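Local coordinates for BH2358 protein (Bacillus halodurans C-125, PDB 2RBD) that is of unknown function, a putative spore coat protein whose DUF3231 family belongs to the ferritin-like clan of helical bundles, at residues E12-Y16 against G17-S21; E46-K49 against N50-E54; L151-K155 against G156-P160. All coordinates share one frame; numbering follows the deposited sequence.

Interaction 1: residues E12-Y16 against G17-S21; sequences EPLHY and GEVFS
Glu18 reaches back to the loop that precedes its helix and takes the backbone N-H of His15 on OE1, at 2.9 Å between His15 N and Glu18 OE1 and nearly straight. The donor approaches on the anti side of the carboxylate, 30° out of its plane. OE1 also accepts a hydrogen bond from a water that donates a second one to Pro13 O, while OE2 is held by the backbone N-H groups of Ile126 and Arg127. The His15 ring lies stacked on this carboxylate, their planes 11° apart, with Glu18 CG 3.7 Å from the ring centroid in a CH-pi contact. With chi1 at 70°, His15 CG sits between its backbone N and carbonyl carbon, which turns ND1 toward the start of the helix; there His15 ND1 accepts a weak, bent bond from Gly17 N (3.0 Å). NE2 is bonded to the carbonyl of Gln124. Leu14 CB packs on Val19 CG2, and the Tyr16 hydroxyl bonds His164 of the fourth subunit. The His15 and Tyr16 carbonyls receive Val19 N and Phe20 N. Together, His15 as N-cap and Glu18 three residues on form a capping box at the start of helix 16-42.

Interaction 2: residues E46-K49 against N50-E54; sequences EDLK and NLIDE
Leu48 and Ile52 are brought together by opposite choices of first torsion: Leu48 CG is anti to its backbone N (chi1 174°), whereas Ile52 CG1 is anti to its own carbonyl carbon (chi1 -60°) and leans back. The two chains meet obliquely, with Leu48 CG 4.1 Å from Ile52 CD1, and Ile52 CG1 also rests against the carbonyl oxygen of Leu48 at 3.3 Å. That same oxygen accepts the N-H of Ile52, so backbone bond and side-chain packing coincide on one turn.

On the polar side, Asn50 folds its amide back over the preceding turn, and Asn50 CG lies 3.3 Å from Glu46 O. The carbonyl of Glu46 is instead bonded by Asn50 N, at 2.9 Å between Asn50 N and Glu46 O. Asn50 ND2 donates to a water, 2.8 Å away, which donates in turn to Asp47 OD1; the other Asp47 oxygen, OD2, forms a salt bridge with Lys155. The Lys49 chain bends at chi3 (-57°), which returns its ammonium group toward the first turn. In the conformers described, which may be only one of the alternatives, Lys49 NZ meets Glu46 OE2 on the syn side at 2.7 Å, a hydrogen-bonded salt bridge between residues three apart. Further backbone bonds join Leu51 N to Asp47 O, the longest of the set at 3.3 Å, and Asp53 N to Lys49 O.

Leu48 and Ile52 project into the interior, where they pack on Ile103 of helix 100-124, and Ile52 also touches Tyr36 and Phe39 of helix 16-42; Leu51 packs on Phe144 of helix 128-155. This amphipathic first stretch of helix 46-72, apolar on one side and charged on another, is characteristic of a helix packed in a helical bundle, consistent with the ferritin-like clan.

Interaction 3: residues L151-K155 against G156-P160; sequences LNKNK and GWLIP
Lys155 CB lies over the indole of Trp157, 3.5 Å from the centroid of the five-membered ring and 16° off its normal, a CH-pi contact from the last helical turn to the following loop. One atom further out, Lys155 CG passes above the six-membered ring, 3.8 Å from Trp157 CH2. The chain bends at chi2 (-75°), which carries Lys155 CD along the same face to 4.1 Å from Trp157 CZ2; lysine and indole thus run side by side, pointing the same way. Beyond CE, NZ leaves the ring for a salt bridge with Asp45. Gly156, the first residue to leave helical phi/psi, has positive phi and takes part in a Schellman motif: Trp157 N donates to Asn152 O at 2.9 Å, in the carbonyl plane, while Gly156 N reaches Lys153 O at 3.2 Å from above that carbonyl's plane. Asn152 O also accepts a weak bond from Leu158 N. At the edge of the indole, in its plane, Asn152 OD1 comes within 3.5 Å of Trp157 CE3; this amide is bonded to the hydroxyls of Ser104 through OD1 and Ser108 through ND2. Leu151 CD2 reaches the rim at Trp157 CZ3, 3.9 Å away, and Lys153 CG lies alongside Leu158 CD2.

The three interactions follow in series along the chain: interaction 1 opens helix 16-42, interaction 2 forms the first turns of helix 46-72, and interaction 3 spans the last turn of helix 128-155 and the loop after it. Interactions 2 and 3 lie on the same side of the chain's centre, their own centres 15 Å apart, and touch through the Asp47–Lys155 salt bridge and the packing of Leu151 on Leu48 and Leu51. Interaction 1 sits on the opposite side, about 34 Å from interaction 2 and 39 Å from interaction 3, centre to centre. Local contacts thus lie near helix ends on both sides of the chain's centre, while interactions 1 and 3 each also touch the second subunit of the four-chain assembly.

Interaction 1: residues E12-Y16 against G17-S21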
loop_
_atom_site.group_PDB
_atom_site.type_symbol
_atom_site.label_atom_id
_atom_site.label_comp_id
_atom_site.label_asym_id
_atom_site.label_seq_id
_atom_site.Cartn_x
_atom_site.Cartn_y
_atom_site.Cartn_z
ATOM N N GLU A 12 -14.436 -22.407 10.747
ATOM C CA GLU A 12 -14.762 -21.872 9.413
ATOM C C GLU A 12 -13.511 -22.019 8.562
ATOM O O GLU A 12 -12.419 -21.919 9.080
ATOM C CB GLU A 12 -15.116 -20.387 9.489
ATOM C CG GLU A 12 -16.025 -20.000 10.657
ATOM C CD GLU A 12 -16.103 -18.467 10.991
ATOM O OE1 GLU A 12 -15.324 -17.605 10.482
ATOM O OE2 GLU A 12 -16.995 -18.134 11.815
ATOM N N PRO A 13 -13.665 -22.259 7.258
ATOM C CA PRO A 13 -12.498 -22.277 6.378
ATOM C C PRO A 13 -11.883 -20.889 6.193
ATOM O O PRO A 13 -12.592 -19.887 6.137
ATOM C CB PRO A 13 -13.060 -22.749 5.040
ATOM C CG PRO A 13 -14.474 -22.446 5.080
ATOM C CD PRO A 13 -14.908 -22.540 6.521
ATOM N N LEU A 14 -10.561 -20.859 6.085
ATOM C CA LEU A 14 -9.847 -19.678 5.582
ATOM C C LEU A 14 -10.222 -19.414 4.133
ATOM O O LEU A 14 -10.472 -20.333 3.356
ATOM C CB LEU A 14 -8.327 -19.870 5.677
ATOM C CG LEU A 14 -7.727 -20.079 7.087
ATOM C CD1 LEU A 14 -6.347 -20.695 7.019
ATOM C CD2 LEU A 14 -7.762 -18.747 7.887
ATOM N N HIS A 15 -10.258 -18.148 3.756
ATOM C CA HIS A 15 -10.372 -17.820 2.339
ATOM C C HIS A 15 -9.014 -17.739 1.657
ATOM O O HIS A 15 -7.983 -17.786 2.302
ATOM C CB HIS A 15 -11.270 -16.603 2.088
ATOM C CG HIS A 15 -10.744 -15.270 2.513
ATOM N ND1 HIS A 15 -9.722 -14.609 1.853
ATOM C CD2 HIS A 15 -11.214 -14.407 3.450
ATOM C CE1 HIS A 15 -9.565 -13.413 2.394
ATOM N NE2 HIS A 15 -10.461 -13.259 3.357
ATOM N N TYR A 16 -9.024 -17.754 0.340
ATOM C CA TYR A 16 -7.788 -17.780 -0.450
ATOM C C TYR A 16 -6.829 -16.655 -0.130
ATOM O O TYR A 16 -5.616 -16.859 -0.102
ATOM C CB TYR A 16 -8.124 -17.713 -1.926
ATOM C CG TYR A 16 -8.335 -19.026 -2.663
ATOM C CD1 TYR A 16 -8.896 -20.122 -2.057
ATOM C CD2 TYR A 16 -7.984 -19.114 -3.963
ATOM C CE1 TYR A 16 -9.083 -21.311 -2.766
ATOM C CE2 TYR A 16 -8.155 -20.274 -4.669
ATOM C CZ TYR A 16 -8.717 -21.367 -4.064
ATOM O OH TYR A 16 -8.880 -22.537 -4.820
ATOM N N GLY A 17 -7.376 -15.482 0.145
ATOM C CA GLY A 17 -6.564 -14.342 0.560
ATOM C C GLY A 17 -5.897 -14.512 1.897
ATOM O O GLY A 17 -4.737 -14.169 2.075
ATOM N N GLU A 18 -6.640 -15.000 2.865
ATOM C CA GLU A 18 -6.075 -15.305 4.145
ATOM C C GLU A 18 -4.937 -16.318 4.042
ATOM O O GLU A 18 -3.892 -16.158 4.681
ATOM C CB GLU A 18 -7.165 -15.821 5.090
ATOM C CG GLU A 18 -8.118 -14.704 5.579
ATOM C CD GLU A 18 -9.424 -15.205 6.223
ATOM O OE1 GLU A 18 -9.830 -16.387 6.057
ATOM O OE2 GLU A 18 -10.033 -14.432 6.972
ATOM N N VAL A 19 -5.146 -17.366 3.250
ATOM C CA VAL A 19 -4.102 -18.356 3.056
ATOM C C VAL A 19 -2.872 -17.738 2.388
ATOM O O VAL A 19 -1.744 -17.845 2.904
ATOM C CB VAL A 19 -4.617 -19.592 2.267
ATOM C CG1 VAL A 19 -3.443 -20.548 1.917
ATOM C CG2 VAL A 19 -5.689 -20.354 3.116
ATOM N N PHE A 20 -3.078 -17.058 1.273
ATOM C CA PHE A 20 -1.936 -16.512 0.564
ATOM C C PHE A 20 -1.191 -15.466 1.389
ATOM O O PHE A 20 0.047 -15.461 1.437
ATOM C CB PHE A 20 -2.345 -15.923 -0.789
ATOM C CG PHE A 20 -1.209 -15.366 -1.564
ATOM C CD1 PHE A 20 -0.355 -16.200 -2.234
ATOM C CD2 PHE A 20 -0.964 -14.016 -1.584
ATOM C CE1 PHE A 20 0.731 -15.723 -2.939
ATOM C CE2 PHE A 20 0.118 -13.530 -2.303
ATOM C CZ PHE A 20 0.951 -14.375 -2.957
ATOM N N SER A 21 -1.940 -14.611 2.052
ATOM C CA SER A 21 -1.319 -13.530 2.813
ATOM C C SER A 21 -0.514 -14.043 4.014
ATOM O O SER A 21 0.581 -13.550 4.290
ATOM C CB SER A 21 -2.357 -12.511 3.264
ATOM O OG SER A 21 -2.832 -11.818 2.134
HETATM O O HOH W 1 -12.467 -17.038 6.361
#

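Interaction 2: residues E46-K49 against N50-E54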
loop_
_atom_site.group_PDB
_atom_site.type_symbol
_atom_site.label_atom_id
_atom_site.label_comp_id
_atom_site.label_asym_id
_atom_site.label_seq_id
_atom_site.Cartn_x
_atom_site.Cartn_y
_atom_site.Cartn_z
ATOM N N GLU A 46 26.850 -2.642 19.454
ATOM C CA GLU A 46 26.174 -3.622 20.296
ATOM C C GLU A 46 24.682 -3.308 20.525
ATOM O O GLU A 46 23.865 -4.223 20.738
ATOM C CB GLU A 46 26.929 -3.787 21.627
ATOM C CG GLU A 46 28.351 -4.369 21.463
ATOM C CD GLU A 46 28.421 -5.671 20.653
ATOM O OE1 GLU A 46 27.719 -6.643 20.984
ATOM O OE2 GLU A 46 29.194 -5.724 19.671
ATOM N N ASP A 47 24.325 -2.034 20.494
ATOM C CA ASP A 47 22.932 -1.623 20.647
ATOM C C ASP A 47 22.107 -2.049 19.429
ATOM O O ASP A 47 20.989 -2.526 19.558
ATOM C CB ASP A 47 22.823 -0.120 20.846
ATOM C CG ASP A 47 23.525 0.362 22.128
ATOM O OD1 ASP A 47 23.281 -0.291 23.155
ATOM O OD2 ASP A 47 24.283 1.371 22.086
ATOM N N LEU A 48 22.689 -1.911 18.249
ATOM C CA LEU A 48 22.023 -2.389 17.048
ATOM C C LEU A 48 21.939 -3.905 17.083
ATOM O O LEU A 48 20.884 -4.479 16.771
ATOM C CB LEU A 48 22.782 -1.908 15.817
ATOM C CG LEU A 48 22.299 -2.449 14.464
ATOM C CD1 LEU A 48 20.829 -2.149 14.271
ATOM C CD2 LEU A 48 23.131 -1.837 13.307
ATOM N N LYS A 49 23.014 -4.581 17.480
ATOM C CA LYS A 49 23.003 -6.025 17.565
ATOM C C LYS A 49 21.879 -6.533 18.469
ATOM O O LYS A 49 21.169 -7.497 18.161
ATOM C CB LYS A 49 24.344 -6.510 18.088
ATOM C CG LYS A 49 24.698 -7.895 17.673
ATOM C CD LYS A 49 26.172 -8.237 18.042
ATOM C CE LYS A 49 27.205 -7.254 17.437
ATOM N NZ LYS A 49 28.612 -7.573 17.857
ATOM N N ASN A 50 21.692 -5.859 19.598
ATOM C CA ASN A 50 20.661 -6.272 20.508
ATOM C C ASN A 50 19.279 -6.181 19.887
ATOM O O ASN A 50 18.426 -7.021 20.116
ATOM C CB ASN A 50 20.669 -5.409 21.765
ATOM C CG ASN A 50 21.788 -5.784 22.738
ATOM O OD1 ASN A 50 22.300 -6.898 22.737
ATOM N ND2 ASN A 50 22.154 -4.824 23.581
ATOM N N LEU A 51 19.047 -5.127 19.126
ATOM C CA LEU A 51 17.753 -4.938 18.475
ATOM C C LEU A 51 17.532 -5.935 17.332
ATOM O O LEU A 51 16.409 -6.394 17.115
ATOM C CB LEU A 51 17.591 -3.498 18.004
ATOM C CG LEU A 51 17.209 -2.503 19.116
ATOM C CD1 LEU A 51 17.435 -1.027 18.709
ATOM C CD2 LEU A 51 15.747 -2.723 19.562
ATOM N N ILE A 52 18.597 -6.310 16.618
ATOM C CA ILE A 52 18.480 -7.323 15.562
ATOM C C ILE A 52 18.092 -8.631 16.216
ATOM O O ILE A 52 17.200 -9.337 15.737
ATOM C CB ILE A 52 19.790 -7.509 14.759
ATOM C CG1 ILE A 52 20.263 -6.238 14.060
ATOM C CG2 ILE A 52 19.607 -8.694 13.762
ATOM C CD1 ILE A 52 21.666 -6.357 13.475
ATOM N N ASP A 53 18.760 -8.967 17.330
ATOM C CA ASP A 53 18.407 -10.183 18.048
ATOM C C ASP A 53 16.947 -10.151 18.508
ATOM O O ASP A 53 16.224 -11.138 18.426
ATOM C CB ASP A 53 19.300 -10.352 19.280
ATOM C CG ASP A 53 20.626 -11.040 18.986
ATOM O OD1 ASP A 53 20.734 -11.793 17.992
ATOM O OD2 ASP A 53 21.570 -10.855 19.801
ATOM N N GLU A 54 16.486 -9.015 18.967
ATOM C CA GLU A 54 15.105 -8.886 19.385
ATOM C C GLU A 54 14.147 -9.075 18.212
ATOM O O GLU A 54 13.113 -9.713 18.351
ATOM C CB GLU A 54 14.892 -7.525 20.002
ATOM C CG GLU A 54 13.453 -7.328 20.462
ATOM C CD GLU A 54 13.163 -6.012 21.144
ATOM O OE1 GLU A 54 14.150 -5.299 21.477
ATOM O OE2 GLU A 54 11.925 -5.755 21.326
HETATM O O HOH W 2 21.221 -2.172 23.754
#

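Interaction 3: residues L151-K155 against G156-P160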
loop_
_atom_site.group_PDB
_atom_site.type_symbol
_atom_site.label_atom_id
_atom_site.label_comp_id
_atom_site.label_asym_id
_atom_site.label_seq_id
_atom_site.Cartn_x
_atom_site.Cartn_y
_atom_site.Cartn_z
ATOM N N LEU A 151 16.988 4.463 18.343
ATOM C CA LEU A 151 18.358 4.058 17.994
ATOM C C LEU A 151 18.955 4.957 16.943
ATOM O O LEU A 151 20.055 5.470 17.114
ATOM C CB LEU A 151 18.401 2.608 17.534
ATOM C CG LEU A 151 19.752 2.014 17.105
ATOM C CD1 LEU A 151 20.555 1.692 18.333
ATOM C CD2 LEU A 151 19.599 0.759 16.204
ATOM N N ASN A 152 18.244 5.139 15.827
ATOM C CA ASN A 152 18.742 5.931 14.730
ATOM C C ASN A 152 18.994 7.374 15.155
ATOM O O ASN A 152 19.983 8.000 14.742
ATOM C CB ASN A 152 17.778 5.859 13.555
ATOM C CG ASN A 152 17.846 4.530 12.833
ATOM O OD1 ASN A 152 18.910 3.963 12.695
ATOM N ND2 ASN A 152 16.693 4.025 12.378
ATOM N N LYS A 153 18.106 7.900 15.976
ATOM C CA LYS A 153 18.305 9.238 16.543
ATOM C C LYS A 153 19.543 9.274 17.436
ATOM O O LYS A 153 20.387 10.149 17.236
ATOM C CB LYS A 153 17.067 9.714 17.310
ATOM C CG LYS A 153 15.872 10.021 16.422
ATOM C CD LYS A 153 14.674 10.397 17.276
ATOM C CE LYS A 153 13.463 10.855 16.445
ATOM N NZ LYS A 153 12.221 11.113 17.256
ATOM N N ASN A 154 19.646 8.322 18.353
ATOM C CA ASN A 154 20.721 8.297 19.354
ATOM C C ASN A 154 22.096 8.187 18.693
ATOM O O ASN A 154 23.081 8.806 19.149
ATOM C CB ASN A 154 20.522 7.133 20.301
ATOM C CG ASN A 154 19.318 7.315 21.253
ATOM O OD1 ASN A 154 18.780 8.405 21.374
ATOM N ND2 ASN A 154 18.912 6.230 21.932
ATOM N N LYS A 155 22.171 7.365 17.643
ATOM C CA LYS A 155 23.424 7.069 16.939
ATOM C C LYS A 155 23.796 8.097 15.888
ATOM O O LYS A 155 24.919 8.104 15.388
ATOM C CB LYS A 155 23.355 5.682 16.300
ATOM C CG LYS A 155 23.115 4.583 17.285
ATOM C CD LYS A 155 24.375 4.243 18.116
ATOM C CE LYS A 155 24.048 3.188 19.174
ATOM N NZ LYS A 155 25.239 2.754 19.985
ATOM N N GLY A 156 22.857 8.958 15.540
ATOM C CA GLY A 156 23.074 9.955 14.489
ATOM C C GLY A 156 22.996 9.337 13.108
ATOM O O GLY A 156 23.617 9.826 12.172
ATOM N N TRP A 157 22.247 8.258 12.982
ATOM C CA TRP A 157 22.115 7.569 11.710
ATOM C C TRP A 157 20.912 8.068 10.887
ATOM O O TRP A 157 20.814 7.758 9.713
ATOM C CB TRP A 157 21.967 6.072 11.918
ATOM C CG TRP A 157 23.168 5.425 12.501
ATOM C CD1 TRP A 157 24.448 5.886 12.454
ATOM C CD2 TRP A 157 23.216 4.179 13.171
ATOM N NE1 TRP A 157 25.279 5.016 13.087
ATOM C CE2 TRP A 157 24.556 3.955 13.541
ATOM C CE3 TRP A 157 22.250 3.259 13.578
ATOM C CZ2 TRP A 157 24.948 2.871 14.293
ATOM C CZ3 TRP A 157 22.651 2.157 14.293
ATOM C CH2 TRP A 157 24.006 1.970 14.648
ATOM N N LEU A 158 19.999 8.815 11.474
ATOM C CA LEU A 158 18.785 9.209 10.777
ATOM C C LEU A 158 19.101 10.331 9.800
ATOM O O LEU A 158 19.737 11.301 10.182
ATOM C CB LEU A 158 17.765 9.669 11.831
ATOM C CG LEU A 158 16.361 10.074 11.418
ATOM C CD1 LEU A 158 15.679 8.943 10.690
ATOM C CD2 LEU A 158 15.586 10.450 12.682
ATOM N N ILE A 159 18.688 10.199 8.545
ATOM C CA ILE A 159 18.891 11.253 7.542
ATOM C C ILE A 159 17.676 12.171 7.629
ATOM O O ILE A 159 16.557 11.704 7.501
ATOM C CB ILE A 159 18.943 10.656 6.134
ATOM C CG1 ILE A 159 20.120 9.687 5.989
ATOM C CG2 ILE A 159 19.035 11.777 5.103
ATOM C CD1 ILE A 159 20.160 8.981 4.614
ATOM N N PRO A 160 17.874 13.474 7.867
ATOM C CA PRO A 160 16.705 14.335 7.999
ATOM C C PRO A 160 16.055 14.633 6.649
ATOM O O PRO A 160 16.724 15.027 5.744
ATOM C CB PRO A 160 17.270 15.622 8.598
ATOM C CG PRO A 160 18.695 15.630 8.204
ATOM C CD PRO A 160 19.136 14.203 8.084
HETATM O O HOH W 3 26.559 8.336 13.025
#